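Local coordinates for protein death domain of TUBE (Drosophila melanogaster, PDB 1D2Z) that recruits the kinase Pelle to the plasma membrane through its death domain and activates it, in the Toll pathway that sets embryonic dorsoventral polarity, at residues C31-P40 with L110-L119; K65-D75 with K87-S98. All blocks are in the same frame, centred on the assembly; numbering follows the deposited sequence.

Contact 1: residues C31-P40 with L110-L119; sequences CWRKLMSIIP and LLQLLVQAEL
L35 on helix 31-38 points its branches into the side of helix 110-116, in a crossing inside the death-domain bundle held by apolar side chains, with no hydrogen bond between the segments; the segment axes pass 9.5 Å apart at 111°. From its root outward, L35 first puts CB 3.8 Å from CD1 of L119. With CG swung away from the backbone N (chi1 168°), the two methyls part company: CD1 settles on CB of L113, while CD2 drops between CD1 of L110, 3.8 Å away, and CD2 of L114. L35 crosses both L110 and L113 nearly at right angles. Beyond its CB, L113 meets the end of segment 31-40 with its methyls: CD2 reaches CD of P40 tip to tip at 3.6 Å, and CD1 touches CG1 of I39. A Schellman motif closes helix 110-116, with E118 at positive phi and N of L119 bonded to O of L114; CD2 of L119 packs on CB and SG of C31. Nearby, NZ of K34 hydrogen-bonds to OE1 of Q72 of the Pelle death domain. I38 lays CD1 over the helix end, 3.7 Å from CB of A117 and 3.5 Å from the backbone O of L113.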
loop_
_atom_site.group_PDB
_atom_site.type_symbol
_atom_site.label_atom_id
_atom_site.label_comp_id
_atom_site.label_asym_id
_atom_site.label_seq_id
_atom_site.Cartn_x
_atom_site.Cartn_y
_atom_site.Cartn_z
ATOM N N CYS B 31 -3.057 -6.863 1.862
ATOM C CA CYS B 31 -2.166 -6.111 2.743
ATOM C C CYS B 31 -2.550 -6.104 4.218
ATOM O O CYS B 31 -1.705 -5.842 5.072
ATOM C CB CYS B 31 -1.984 -4.679 2.239
ATOM S SG CYS B 31 -0.921 -4.564 0.785
ATOM N N TRP B 32 -3.811 -6.409 4.518
ATOM C CA TRP B 32 -4.262 -6.447 5.909
ATOM C C TRP B 32 -3.442 -7.475 6.686
ATOM O O TRP B 32 -3.177 -7.297 7.877
ATOM C CB TRP B 32 -5.757 -6.774 6.001
ATOM C CG TRP B 32 -6.141 -8.098 5.417
ATOM C CD1 TRP B 32 -6.492 -8.350 4.126
ATOM C CD2 TRP B 32 -6.229 -9.350 6.109
ATOM N NE1 TRP B 32 -6.795 -9.679 3.968
ATOM C CE2 TRP B 32 -6.645 -10.316 5.170
ATOM C CE3 TRP B 32 -5.998 -9.748 7.432
ATOM C CZ2 TRP B 32 -6.840 -11.662 5.507
ATOM C CZ3 TRP B 32 -6.192 -11.089 7.772
ATOM C CH2 TRP B 32 -6.610 -12.028 6.809
ATOM N N ARG B 33 -3.025 -8.541 5.999
ATOM C CA ARG B 33 -2.217 -9.584 6.627
ATOM C C ARG B 33 -0.871 -9.030 7.077
ATOM O O ARG B 33 -0.394 -9.345 8.168
ATOM C CB ARG B 33 -1.993 -10.767 5.676
ATOM C CG ARG B 33 -3.256 -11.497 5.279
ATOM C CD ARG B 33 -2.948 -12.855 4.665
ATOM N NE ARG B 33 -4.150 -13.460 4.101
ATOM C CZ ARG B 33 -4.296 -13.778 2.818
ATOM N NH1 ARG B 33 -3.308 -13.563 1.957
ATOM N NH2 ARG B 33 -5.457 -14.254 2.382
ATOM N N LYS B 34 -0.269 -8.188 6.241
ATOM C CA LYS B 34 1.024 -7.595 6.558
ATOM C C LYS B 34 0.932 -6.693 7.786
ATOM O O LYS B 34 1.810 -6.716 8.649
ATOM C CB LYS B 34 1.557 -6.812 5.361
ATOM C CG LYS B 34 1.695 -7.645 4.096
ATOM C CD LYS B 34 2.244 -6.810 2.953
ATOM C CE LYS B 34 2.273 -7.603 1.667
ATOM N NZ LYS B 34 2.963 -6.858 0.583
ATOM N N LEU B 35 -0.125 -5.889 7.857
ATOM C CA LEU B 35 -0.324 -4.998 8.998
ATOM C C LEU B 35 -0.590 -5.812 10.267
ATOM O O LEU B 35 0.064 -5.610 11.290
ATOM C CB LEU B 35 -1.500 -4.045 8.741
ATOM C CG LEU B 35 -2.042 -3.229 9.927
ATOM C CD1 LEU B 35 -0.977 -2.294 10.484
ATOM C CD2 LEU B 35 -3.264 -2.439 9.487
ATOM N N MET B 36 -1.527 -6.752 10.176
ATOM C CA MET B 36 -1.908 -7.574 11.321
ATOM C C MET B 36 -0.743 -8.332 11.933
ATOM O O MET B 36 -0.632 -8.425 13.157
ATOM C CB MET B 36 -3.016 -8.554 10.938
ATOM C CG MET B 36 -3.610 -9.318 12.116
ATOM S SD MET B 36 -5.095 -10.221 11.669
ATOM C CE MET B 36 -5.521 -10.966 13.258
ATOM N N SER B 37 0.148 -8.815 11.072
ATOM C CA SER B 37 1.313 -9.585 11.491
ATOM C C SER B 37 2.369 -8.808 12.258
ATOM O O SER B 37 3.123 -9.397 13.028
ATOM C CB SER B 37 1.962 -10.250 10.275
ATOM O OG SER B 37 1.097 -11.226 9.720
ATOM N N ILE B 38 2.443 -7.497 12.042
ATOM C CA ILE B 38 3.450 -6.694 12.723
ATOM C C ILE B 38 2.972 -5.861 13.909
ATOM O O ILE B 38 3.763 -5.133 14.504
ATOM C CB ILE B 38 4.230 -5.789 11.743
ATOM C CG1 ILE B 38 3.328 -4.685 11.189
ATOM C CG2 ILE B 38 4.809 -6.638 10.604
ATOM C CD1 ILE B 38 4.099 -3.485 10.653
ATOM N N ILE B 39 1.694 -5.979 14.265
ATOM C CA ILE B 39 1.151 -5.227 15.402
ATOM C C ILE B 39 1.862 -5.690 16.669
ATOM O O ILE B 39 1.712 -6.838 17.083
ATOM C CB ILE B 39 -0.367 -5.446 15.545
ATOM C CG1 ILE B 39 -1.105 -4.785 14.377
ATOM C CG2 ILE B 39 -0.865 -4.898 16.877
ATOM C CD1 ILE B 39 -2.552 -5.212 14.243
ATOM N N PRO B 40 2.676 -4.810 17.277
ATOM C CA PRO B 40 3.421 -5.131 18.498
ATOM C C PRO B 40 2.487 -5.423 19.664
ATOM O O PRO B 40 1.382 -4.879 19.753
ATOM C CB PRO B 40 4.231 -3.855 18.751
ATOM C CG PRO B 40 4.356 -3.238 17.380
ATOM C CD PRO B 40 2.973 -3.434 16.844
ATOM N N LEU B 110 -1.786 3.305 14.139
ATOM C CA LEU B 110 -2.081 2.686 12.847
ATOM C C LEU B 110 -1.183 3.269 11.757
ATOM O O LEU B 110 -0.552 2.527 11.007
ATOM C CB LEU B 110 -3.548 2.892 12.465
ATOM C CG LEU B 110 -3.918 2.617 10.999
ATOM C CD1 LEU B 110 -3.840 1.125 10.704
ATOM C CD2 LEU B 110 -5.316 3.151 10.707
ATOM N N LEU B 111 -1.106 4.598 11.701
ATOM C CA LEU B 111 -0.292 5.280 10.698
ATOM C C LEU B 111 1.163 4.821 10.724
ATOM O O LEU B 111 1.721 4.474 9.689
ATOM C CB LEU B 111 -0.361 6.801 10.875
ATOM C CG LEU B 111 0.565 7.611 9.954
ATOM C CD1 LEU B 111 0.207 7.339 8.505
ATOM C CD2 LEU B 111 0.474 9.107 10.255
ATOM N N GLN B 112 1.763 4.803 11.909
ATOM C CA GLN B 112 3.154 4.390 12.045
ATOM C C GLN B 112 3.376 2.919 11.690
ATOM O O GLN B 112 4.402 2.572 11.105
ATOM C CB GLN B 112 3.672 4.720 13.442
ATOM C CG GLN B 112 3.849 6.212 13.641
ATOM C CD GLN B 112 4.181 6.582 15.067
ATOM O OE1 GLN B 112 5.349 6.737 15.425
ATOM N NE2 GLN B 112 3.151 6.743 15.890
ATOM N N LEU B 113 2.413 2.059 12.021
ATOM C CA LEU B 113 2.527 0.640 11.672
ATOM C C LEU B 113 2.369 0.469 10.154
ATOM O O LEU B 113 3.051 -0.353 9.552
ATOM C CB LEU B 113 1.506 -0.215 12.429
ATOM C CG LEU B 113 1.750 -0.370 13.941
ATOM C CD1 LEU B 113 0.669 -1.233 14.559
ATOM C CD2 LEU B 113 3.123 -0.993 14.196
ATOM N N LEU B 114 1.505 1.276 9.535
ATOM C CA LEU B 114 1.306 1.203 8.085
ATOM C C LEU B 114 2.613 1.556 7.374
ATOM O O LEU B 114 3.006 0.899 6.407
ATOM C CB LEU B 114 0.192 2.154 7.636
ATOM C CG LEU B 114 -1.238 1.811 8.066
ATOM C CD1 LEU B 114 -2.175 2.956 7.687
ATOM C CD2 LEU B 114 -1.683 0.517 7.404
ATOM N N VAL B 115 3.302 2.565 7.900
ATOM C CA VAL B 115 4.577 3.018 7.349
ATOM C C VAL B 115 5.647 1.932 7.504
ATOM O O VAL B 115 6.396 1.661 6.570
ATOM C CB VAL B 115 5.041 4.328 8.040
ATOM C CG1 VAL B 115 6.457 4.721 7.582
ATOM C CG2 VAL B 115 4.052 5.454 7.732
ATOM N N GLN B 116 5.695 1.299 8.679
ATOM C CA GLN B 116 6.656 0.227 8.953
ATOM C C GLN B 116 6.505 -0.937 7.965
ATOM O O GLN B 116 7.495 -1.554 7.566
ATOM C CB GLN B 116 6.485 -0.287 10.392
ATOM C CG GLN B 116 7.294 -1.553 10.724
ATOM C CD GLN B 116 8.797 -1.329 10.684
ATOM O OE1 GLN B 116 9.289 -0.225 10.958
ATOM N NE2 GLN B 116 9.541 -2.382 10.361
ATOM N N ALA B 117 5.268 -1.235 7.575
ATOM C CA ALA B 117 5.005 -2.321 6.627
ATOM C C ALA B 117 4.989 -1.856 5.161
ATOM O O ALA B 117 4.670 -2.635 4.256
ATOM C CB ALA B 117 3.686 -3.010 6.977
ATOM N N GLU B 118 5.329 -0.588 4.943
ATOM C CA GLU B 118 5.361 0.024 3.610
ATOM C C GLU B 118 4.021 0.009 2.872
ATOM O O GLU B 118 3.977 -0.057 1.637
ATOM C CB GLU B 118 6.460 -0.598 2.739
ATOM C CG GLU B 118 7.858 -0.460 3.340
ATOM C CD GLU B 118 8.986 -0.733 2.350
ATOM O OE1 GLU B 118 8.841 -1.605 1.464
ATOM O OE2 GLU B 118 10.033 -0.072 2.471
ATOM N N LEU B 119 2.938 0.078 3.642
ATOM C CA LEU B 119 1.578 0.105 3.099
ATOM C C LEU B 119 1.274 1.590 2.881
ATOM O O LEU B 119 0.437 2.187 3.566
ATOM C CB LEU B 119 0.608 -0.528 4.108
ATOM C CG LEU B 119 1.001 -1.950 4.565
ATOM C CD1 LEU B 119 -0.010 -2.495 5.575
ATOM C CD2 LEU B 119 1.110 -2.893 3.361
#

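Contact 2: residues K65-D75 with K87-S98; sequences KYTAQDVFQID and KSQMMIDEWKTS
OD1 of D75 takes a salt bridge from NZ of K87 at 2.8 Å, using its anti lone pair, and the same oxygen is also paired with R33 of helix 31-38. Two cations on one carboxylate oxygen would be expected to stabilise its negative charge. K87 gets there with its chain fully extended beyond CG, crossing D75 at about a right angle. The preceding residue, I74, fills the gap between the helices: CG2 lies 3.3 Å from the backbone O of K87, and CD1 rests against the backbone of M90. M90, bent at chi3 (45°), brings CE back to 3.7 Å from the O of I74. At the far end, Y66 turns the edge of its ring toward the face of the five-membered ring of W95 in an offset edge-to-face pair, planes at 79°. Water 2, in the plane of the Y66 ring, links Y66 OH to OE2 of E94; water 1 accepts from NZ of K65 and donates to OG of S98. Just after Y66 in the chain, T67 and D70 form the capping box that starts helix 68-75. The whole is a crossing at 124° of two helices that follow each other in the chain, within the six-helix death-domain bundle.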
loop_
_atom_site.group_PDB
_atom_site.type_symbol
_atom_site.label_atom_id
_atom_site.label_comp_id
_atom_site.label_asym_id
_atom_site.label_seq_id
_atom_site.Cartn_x
_atom_site.Cartn_y
_atom_site.Cartn_z
ATOM N N LYS B 65 1.294 -9.103 18.813
ATOM C CA LYS B 65 -0.048 -9.348 19.331
ATOM C C LYS B 65 -0.726 -10.570 18.722
ATOM O O LYS B 65 -1.250 -11.426 19.442
ATOM C CB LYS B 65 -0.936 -8.118 19.126
ATOM C CG LYS B 65 -2.377 -8.335 19.561
ATOM C CD LYS B 65 -2.950 -7.126 20.275
ATOM C CE LYS B 65 -4.233 -7.509 21.005
ATOM N NZ LYS B 65 -4.710 -6.446 21.932
ATOM N N TYR B 66 -0.719 -10.640 17.397
ATOM C CA TYR B 66 -1.344 -11.740 16.680
ATOM C C TYR B 66 -0.319 -12.674 16.043
ATOM O O TYR B 66 0.836 -12.302 15.836
ATOM C CB TYR B 66 -2.270 -11.189 15.597
ATOM C CG TYR B 66 -3.347 -10.257 16.103
ATOM C CD1 TYR B 66 -4.429 -10.743 16.837
ATOM C CD2 TYR B 66 -3.299 -8.890 15.828
ATOM C CE1 TYR B 66 -5.440 -9.893 17.282
ATOM C CE2 TYR B 66 -4.305 -8.031 16.268
ATOM C CZ TYR B 66 -5.372 -8.540 16.993
ATOM O OH TYR B 66 -6.371 -7.701 17.430
ATOM N N THR B 67 -0.747 -13.900 15.757
ATOM C CA THR B 67 0.112 -14.893 15.117
ATOM C C THR B 67 -0.481 -15.229 13.754
ATOM O O THR B 67 -1.565 -14.753 13.407
ATOM C CB THR B 67 0.183 -16.199 15.932
ATOM O OG1 THR B 67 -1.127 -16.768 16.030
ATOM C CG2 THR B 67 0.728 -15.939 17.323
ATOM N N ALA B 68 0.207 -16.083 13.001
ATOM C CA ALA B 68 -0.273 -16.492 11.685
ATOM C C ALA B 68 -1.609 -17.222 11.815
ATOM O O ALA B 68 -2.367 -17.330 10.847
ATOM C CB ALA B 68 0.758 -17.380 11.002
ATOM N N GLN B 69 -1.903 -17.688 13.028
ATOM C CA GLN B 69 -3.135 -18.411 13.318
ATOM C C GLN B 69 -4.320 -17.467 13.498
ATOM O O GLN B 69 -5.439 -17.779 13.081
ATOM C CB GLN B 69 -2.959 -19.277 14.570
ATOM C CG GLN B 69 -1.757 -20.219 14.504
ATOM C CD GLN B 69 -1.776 -21.286 15.586
ATOM O OE1 GLN B 69 -2.185 -21.035 16.723
ATOM N NE2 GLN B 69 -1.339 -22.491 15.233
ATOM N N ASP B 70 -4.078 -16.322 14.134
ATOM C CA ASP B 70 -5.133 -15.333 14.347
ATOM C C ASP B 70 -5.537 -14.742 13.001
ATOM O O ASP B 70 -6.692 -14.364 12.795
ATOM C CB ASP B 70 -4.656 -14.224 15.289
ATOM C CG ASP B 70 -4.348 -14.735 16.683
ATOM O OD1 ASP B 70 -5.304 -15.056 17.423
ATOM O OD2 ASP B 70 -3.151 -14.814 17.035
ATOM N N VAL B 71 -4.574 -14.693 12.085
ATOM C CA VAL B 71 -4.800 -14.177 10.739
ATOM C C VAL B 71 -5.734 -15.114 9.964
ATOM O O VAL B 71 -6.591 -14.656 9.207
ATOM C CB VAL B 71 -3.462 -14.017 9.980
ATOM C CG1 VAL B 71 -3.703 -13.512 8.568
ATOM C CG2 VAL B 71 -2.546 -13.052 10.728
ATOM N N PHE B 72 -5.593 -16.420 10.195
ATOM C CA PHE B 72 -6.415 -17.430 9.529
ATOM C C PHE B 72 -7.901 -17.318 9.856
ATOM O O PHE B 72 -8.742 -17.481 8.972
ATOM C CB PHE B 72 -5.918 -18.841 9.869
ATOM C CG PHE B 72 -6.821 -19.948 9.365
ATOM C CD1 PHE B 72 -6.767 -20.364 8.037
ATOM C CD2 PHE B 72 -7.728 -20.570 10.225
ATOM C CE1 PHE B 72 -7.601 -21.383 7.572
ATOM C CE2 PHE B 72 -8.567 -21.591 9.768
ATOM C CZ PHE B 72 -8.503 -21.997 8.440
ATOM N N GLN B 73 -8.224 -17.075 11.125
ATOM C CA GLN B 73 -9.618 -16.957 11.550
ATOM C C GLN B 73 -10.368 -15.931 10.714
ATOM O O GLN B 73 -11.559 -16.099 10.437
ATOM C CB GLN B 73 -9.709 -16.589 13.031
ATOM C CG GLN B 73 -9.089 -17.616 13.960
ATOM C CD GLN B 73 -9.327 -17.298 15.423
ATOM O OE1 GLN B 73 -9.732 -18.166 16.195
ATOM N NE2 GLN B 73 -9.078 -16.051 15.812
ATOM N N ILE B 74 -9.664 -14.875 10.313
ATOM C CA ILE B 74 -10.246 -13.826 9.481
ATOM C C ILE B 74 -10.481 -14.414 8.088
ATOM O O ILE B 74 -11.563 -14.265 7.519
ATOM C CB ILE B 74 -9.307 -12.588 9.370
ATOM C CG1 ILE B 74 -9.022 -11.999 10.757
ATOM C CG2 ILE B 74 -9.936 -11.528 8.472
ATOM C CD1 ILE B 74 -10.244 -11.422 11.452
ATOM N N ASP B 75 -9.464 -15.082 7.546
ATOM C CA ASP B 75 -9.576 -15.706 6.228
ATOM C C ASP B 75 -10.718 -16.724 6.220
ATOM O O ASP B 75 -11.599 -16.672 5.361
ATOM C CB ASP B 75 -8.267 -16.403 5.838
ATOM C CG ASP B 75 -7.204 -15.432 5.349
ATOM O OD1 ASP B 75 -7.399 -14.827 4.273
ATOM O OD2 ASP B 75 -6.170 -15.283 6.034
ATOM N N LYS B 87 -11.966 -8.587 4.198
ATOM C CA LYS B 87 -11.206 -9.216 5.277
ATOM C C LYS B 87 -10.529 -8.171 6.174
ATOM O O LYS B 87 -10.362 -8.396 7.374
ATOM C CB LYS B 87 -10.175 -10.192 4.706
ATOM C CG LYS B 87 -10.804 -11.391 3.989
ATOM C CD LYS B 87 -9.754 -12.353 3.439
ATOM C CE LYS B 87 -10.412 -13.596 2.846
ATOM N NZ LYS B 87 -9.424 -14.580 2.314
ATOM N N SER B 88 -10.155 -7.030 5.586
ATOM C CA SER B 88 -9.519 -5.937 6.329
ATOM C C SER B 88 -10.502 -5.371 7.343
ATOM O O SER B 88 -10.118 -5.002 8.449
ATOM C CB SER B 88 -9.073 -4.812 5.386
ATOM O OG SER B 88 -8.055 -5.236 4.492
ATOM N N GLN B 89 -11.767 -5.277 6.942
ATOM C CA GLN B 89 -12.824 -4.766 7.811
ATOM C C GLN B 89 -12.939 -5.669 9.040
ATOM O O GLN B 89 -12.987 -5.190 10.176
ATOM C CB GLN B 89 -14.147 -4.731 7.047
ATOM C CG GLN B 89 -15.336 -4.190 7.822
ATOM C CD GLN B 89 -16.535 -3.953 6.925
ATOM O OE1 GLN B 89 -17.011 -2.824 6.793
ATOM N NE2 GLN B 89 -17.022 -5.014 6.291
ATOM N N MET B 90 -12.940 -6.980 8.809
ATOM C CA MET B 90 -13.024 -7.938 9.908
ATOM C C MET B 90 -11.785 -7.847 10.787
ATOM O O MET B 90 -11.878 -7.944 12.010
ATOM C CB MET B 90 -13.195 -9.362 9.381
ATOM C CG MET B 90 -14.560 -9.625 8.768
ATOM S SD MET B 90 -14.718 -11.296 8.111
ATOM C CE MET B 90 -14.004 -12.220 9.423
ATOM N N MET B 91 -10.628 -7.637 10.160
ATOM C CA MET B 91 -9.373 -7.519 10.896
ATOM C C MET B 91 -9.415 -6.314 11.837
ATOM O O MET B 91 -9.056 -6.421 13.005
ATOM C CB MET B 91 -8.194 -7.389 9.922
ATOM C CG MET B 91 -6.831 -7.227 10.583
ATOM S SD MET B 91 -6.433 -5.521 11.031
ATOM C CE MET B 91 -6.016 -4.867 9.445
ATOM N N ILE B 92 -9.869 -5.178 11.319
ATOM C CA ILE B 92 -9.952 -3.962 12.116
ATOM C C ILE B 92 -11.022 -4.072 13.208
ATOM O O ILE B 92 -10.787 -3.641 14.330
ATOM C CB ILE B 92 -10.159 -2.715 11.210
ATOM C CG1 ILE B 92 -8.932 -2.551 10.300
ATOM C CG2 ILE B 92 -10.355 -1.455 12.053
ATOM C CD1 ILE B 92 -9.086 -1.534 9.205
ATOM N N ASP B 93 -12.161 -4.701 12.900
ATOM C CA ASP B 93 -13.232 -4.878 13.890
ATOM C C ASP B 93 -12.697 -5.619 15.115
ATOM O O ASP B 93 -13.046 -5.303 16.252
ATOM C CB ASP B 93 -14.411 -5.670 13.308
ATOM C CG ASP B 93 -15.236 -4.869 12.322
ATOM O OD1 ASP B 93 -15.237 -3.623 12.385
ATOM O OD2 ASP B 93 -15.902 -5.498 11.478
ATOM N N GLU B 94 -11.848 -6.609 14.866
ATOM C CA GLU B 94 -11.243 -7.393 15.930
ATOM C C GLU B 94 -10.181 -6.578 16.676
ATOM O O GLU B 94 -10.147 -6.566 17.904
ATOM C CB GLU B 94 -10.610 -8.661 15.340
ATOM C CG GLU B 94 -9.905 -9.565 16.348
ATOM C CD GLU B 94 -10.864 -10.254 17.308
ATOM O OE1 GLU B 94 -11.939 -10.721 16.864
ATOM O OE2 GLU B 94 -10.533 -10.340 18.509
ATOM N N TRP B 95 -9.335 -5.878 15.924
ATOM C CA TRP B 95 -8.255 -5.081 16.505
ATOM C C TRP B 95 -8.720 -3.855 17.297
ATOM O O TRP B 95 -8.246 -3.624 18.406
ATOM C CB TRP B 95 -7.267 -4.659 15.407
ATOM C CG TRP B 95 -5.999 -4.011 15.914
ATOM C CD1 TRP B 95 -5.377 -4.240 17.110
ATOM C CD2 TRP B 95 -5.220 -3.008 15.242
ATOM N NE1 TRP B 95 -4.264 -3.434 17.228
ATOM C CE2 TRP B 95 -4.145 -2.670 16.097
ATOM C CE3 TRP B 95 -5.327 -2.361 14.001
ATOM C CZ2 TRP B 95 -3.184 -1.708 15.752
ATOM C CZ3 TRP B 95 -4.375 -1.404 13.658
ATOM C CH2 TRP B 95 -3.316 -1.087 14.534
ATOM N N LYS B 96 -9.659 -3.095 16.737
ATOM C CA LYS B 96 -10.174 -1.874 17.366
ATOM C C LYS B 96 -10.748 -2.042 18.775
ATOM O O LYS B 96 -10.699 -1.111 19.582
ATOM C CB LYS B 96 -11.229 -1.219 16.469
ATOM C CG LYS B 96 -12.561 -1.960 16.449
ATOM C CD LYS B 96 -13.531 -1.385 15.449
ATOM C CE LYS B 96 -14.873 -2.094 15.553
ATOM N NZ LYS B 96 -15.784 -1.689 14.459
ATOM N N THR B 97 -11.302 -3.216 19.061
ATOM C CA THR B 97 -11.897 -3.490 20.369
ATOM C C THR B 97 -10.948 -4.265 21.272
ATOM O O THR B 97 -11.266 -4.528 22.432
ATOM C CB THR B 97 -13.201 -4.321 20.239
ATOM O OG1 THR B 97 -12.891 -5.625 19.733
ATOM C CG2 THR B 97 -14.187 -3.641 19.299
ATOM N N SER B 98 -9.792 -4.641 20.732
ATOM C CA SER B 98 -8.811 -5.411 21.489
ATOM C C SER B 98 -8.131 -4.605 22.590
ATOM O O SER B 98 -8.182 -3.372 22.603
ATOM C CB SER B 98 -7.758 -6.011 20.553
ATOM O OG SER B 98 -6.911 -5.014 20.016
HETATM O O HOH W 1 -5.064 -3.671 21.509
HETATM O O HOH W 2 -8.140 -8.913 19.338
#

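Helix 31-38 is common ground: contact 1 sets it against helix 107-116, and its other side, through W32, lies on S88 and D75 of contact 2. Contact 1 is the core crossing, near the middle of the chain and held across its segments by apolar side chains; contact 2, with its centre about 12 Å from that of contact 1, is only partly buried and adds a salt bridge and bridging waters to its apolar middle. Besides the shared D75 carboxylate, N of K65 probably hydrogen-bonds to O of I39. Along the chain, contact 2 is nested within the loop that contact 1 closes. Pelle touches contact 1 but not contact 2.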